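Side-chain contact in hypothetical protein Atu1826 (Agrobacterium tumefaciens, PDB 2I3D), which is of unknown function but, as a putative alpha/beta hydrolase related to the S15 X-Pro dipeptidyl-peptidases, probably hydrolyses a substrate not yet identified: residues M137-L140 with M141-E145. Sequence-based numbering, arbitrary orientation. Where two conformers were deposited one is given.
Sequences MQLL and MRRPE
The guanidinium of R143, whose aliphatic stem rests against L139, meets the carboxylate of E145 edge-on. NE donates to E145 OE2 at 2.9 Å with a nearly straight N-H...O angle of 171°. The oxygen lies in the guanidinium plane and is approached on its syn side, 28° out of the carboxylate plane. A weak bond from R143 NH1 to the same OE2 supplements this salt bridge. At the other end of the stem, R143 CG packs 3.8 Å from L139 CD1, with the two side chains crossing at a slant. The chain of R143 folds about CB-CG (chi2 -70°) and again about CG-CD, which carries its head back from the leucine toward E145.

The backbone up to R142 is the C-terminal turn of helix 131-142. M141 N bonds to M137 O at 3.0 Å, and R142 N to Q138 O at 3.2 Å with a weaker branch to L139 O. R143, the first residue with non-helical phi/psi, gives a weak, long bond of 3.3 Å from its N to L140 O.

Outside the segments, helix 101-117 supplies D112, the main salt-bridge partner of R143 NH1, and Q115, which donates to E145 OE2. L140 packs on I146 and F149 of strand 146-152. The charged cluster thus ties the exit of the helix in this beta-alpha-beta unit to helix 101-117, and two carboxylates probably share and stabilise the positive charge of R143.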
HETATM    1  N   MSE B 137      10.990 -17.229  -1.490  1.00  9.96           N
HETATM    2  CA  MSE B 137      11.220 -18.648  -1.198  0.70 11.21           C
HETATM    3  C   MSE B 137      12.130 -19.285  -2.263  1.00 11.44           C
HETATM    4  O   MSE B 137      12.872 -20.231  -1.955  1.00 12.89           O
HETATM    5  CB  MSE B 137       9.915 -19.412  -0.936  0.70 11.51           C
HETATM    6  CG  MSE B 137       9.170 -18.854   0.297  0.70 11.36           C
HETATM    7 SE   MSE B 137       7.748 -19.962   0.981  0.52 13.58          SE
HETATM    8  CE  MSE B 137       8.856 -21.184   2.051  0.70 12.63           C
ATOM      9  N   GLN B 138      12.082 -18.765  -3.497  1.00 11.33           N
ATOM     10  CA  GLN B 138      12.998 -19.242  -4.523  1.00 13.04           C
ATOM     11  C   GLN B 138      14.430 -18.803  -4.144  1.00 13.27           C
ATOM     12  O   GLN B 138      15.405 -19.562  -4.308  1.00 14.85           O
ATOM     13  CB  GLN B 138      12.612 -18.678  -5.882  1.00 12.60           C
ATOM     14  CG  GLN B 138      11.324 -19.288  -6.437  1.00 12.92           C
ATOM     15  CD  GLN B 138      10.978 -18.688  -7.798  1.00 15.93           C
ATOM     16  OE1 GLN B 138      11.666 -18.956  -8.806  1.00 16.44           O
ATOM     17  NE2 GLN B 138       9.948 -17.822  -7.817  1.00 15.39           N
ATOM     18  N   LEU B 139      14.573 -17.587  -3.626  1.00 13.08           N
ATOM     19  CA  LEU B 139      15.922 -17.125  -3.258  1.00 14.74           C
ATOM     20  C   LEU B 139      16.455 -17.980  -2.086  1.00 14.92           C
ATOM     21  O   LEU B 139      17.621 -18.402  -2.074  1.00 16.23           O
ATOM     22  CB  LEU B 139      15.891 -15.647  -2.892  1.00 15.61           C
ATOM     23  CG  LEU B 139      17.250 -15.013  -2.565  1.00 16.40           C
ATOM     24  CD1 LEU B 139      18.125 -14.948  -3.834  1.00 18.84           C
ATOM     25  CD2 LEU B 139      17.024 -13.624  -1.964  1.00 18.29           C
ATOM     26  N   LEU B 140      15.577 -18.248  -1.116  1.00 15.18           N
ATOM     27  CA  LEU B 140      15.876 -19.120   0.018  1.00 15.87           C
ATOM     28  C   LEU B 140      16.427 -20.462  -0.454  1.00 17.34           C
ATOM     29  O   LEU B 140      17.459 -20.938   0.029  1.00 16.95           O
ATOM     30  CB  LEU B 140      14.562 -19.355   0.785  1.00 16.13           C
ATOM     31  CG  LEU B 140      14.544 -20.430   1.891  1.00 16.22           C
ATOM     32  CD1 LEU B 140      15.327 -19.917   3.062  1.00 17.27           C
ATOM     33  CD2 LEU B 140      13.139 -20.767   2.317  1.00 16.89           C
HETATM   34  N   MSE B 141      15.742 -21.060  -1.412  1.00 18.54           N
HETATM   35  CA  MSE B 141      16.155 -22.363  -1.943  1.00 20.08           C
HETATM   36  C   MSE B 141      17.580 -22.325  -2.527  1.00 21.79           C
HETATM   37  O   MSE B 141      18.331 -23.293  -2.371  1.00 23.28           O
HETATM   38  CB  MSE B 141      15.112 -22.830  -2.982  1.00 20.02           C
HETATM   39  CG  MSE B 141      15.110 -24.312  -3.282  1.00 20.08           C
HETATM   40 SE   MSE B 141      14.669 -25.404  -1.697  0.75 21.71          SE
HETATM   41  CE  MSE B 141      15.461 -27.005  -2.503  1.00 21.37           C
ATOM     42  N   ARG B 142      17.957 -21.198  -3.142  1.00 22.20           N
ATOM     43  CA  ARG B 142      19.262 -21.050  -3.818  0.60 23.53           C
ATOM     44  C   ARG B 142      20.425 -20.618  -2.933  1.00 23.50           C
ATOM     45  O   ARG B 142      21.596 -20.756  -3.315  1.00 24.61           O
ATOM     46  CB  ARG B 142      19.155 -19.998  -4.913  0.60 23.87           C
ATOM     47  CG  ARG B 142      18.145 -20.318  -5.956  0.60 26.42           C
ATOM     48  CD  ARG B 142      18.479 -19.608  -7.232  0.60 30.76           C
ATOM     49  NE  ARG B 142      18.021 -20.399  -8.366  0.60 29.34           N
ATOM     50  CZ  ARG B 142      17.966 -19.944  -9.609  0.60 41.11           C
ATOM     51  NH1 ARG B 142      18.332 -18.690  -9.875  0.60 30.94           N
ATOM     52  NH2 ARG B 142      17.534 -20.735 -10.580  0.60 31.01           N
ATOM     53  N   ARG B 143      20.124 -20.045  -1.769  1.00 22.25           N
ATOM     54  CA  ARG B 143      21.128 -19.360  -1.008  1.00 21.61           C
ATOM     55  C   ARG B 143      21.243 -19.948   0.393  1.00 22.92           C
ATOM     56  O   ARG B 143      20.418 -19.618   1.271  1.00 22.70           O
ATOM     57  CB  ARG B 143      20.825 -17.853  -0.941  1.00 22.33           C
ATOM     58  CG  ARG B 143      20.807 -17.162  -2.310  1.00 23.61           C
ATOM     59  CD  ARG B 143      22.216 -17.072  -2.902  1.00 26.25           C
ATOM     60  NE  ARG B 143      22.919 -15.916  -2.373  1.00 26.04           N
ATOM     61  CZ  ARG B 143      23.223 -14.824  -3.060  1.00 23.46           C
ATOM     62  NH1 ARG B 143      23.854 -13.837  -2.444  1.00 23.12           N
ATOM     63  NH2 ARG B 143      22.914 -14.713  -4.345  1.00 24.54           N
ATOM     64  N   PRO B 144      22.279 -20.802   0.624  1.00 23.02           N
ATOM     65  CA  PRO B 144      22.365 -21.517   1.904  1.00 22.78           C
ATOM     66  C   PRO B 144      22.489 -20.589   3.122  1.00 21.62           C
ATOM     67  O   PRO B 144      22.188 -21.010   4.229  1.00 22.38           O
ATOM     68  CB  PRO B 144      23.629 -22.409   1.746  1.00 23.20           C
ATOM     69  CG  PRO B 144      24.374 -21.830   0.623  1.00 25.59           C
ATOM     70  CD  PRO B 144      23.396 -21.148  -0.287  1.00 23.53           C
ATOM     71  N   GLU B 145      22.932 -19.353   2.928  1.00 20.23           N
ATOM     72  CA  GLU B 145      23.115 -18.444   4.049  1.00 19.72           C
ATOM     73  C   GLU B 145      21.764 -17.929   4.611  1.00 18.83           C
ATOM     74  O   GLU B 145      21.730 -17.279   5.685  1.00 19.70           O
ATOM     75  CB  GLU B 145      24.079 -17.275   3.699  1.00 20.08           C
ATOM     76  CG  GLU B 145      23.525 -16.281   2.661  1.00 20.39           C
ATOM     77  CD  GLU B 145      23.777 -16.667   1.184  1.00 21.94           C
ATOM     78  OE1 GLU B 145      23.881 -17.855   0.836  1.00 22.89           O
ATOM     79  OE2 GLU B 145      23.862 -15.749   0.349  1.00 25.41           O
TER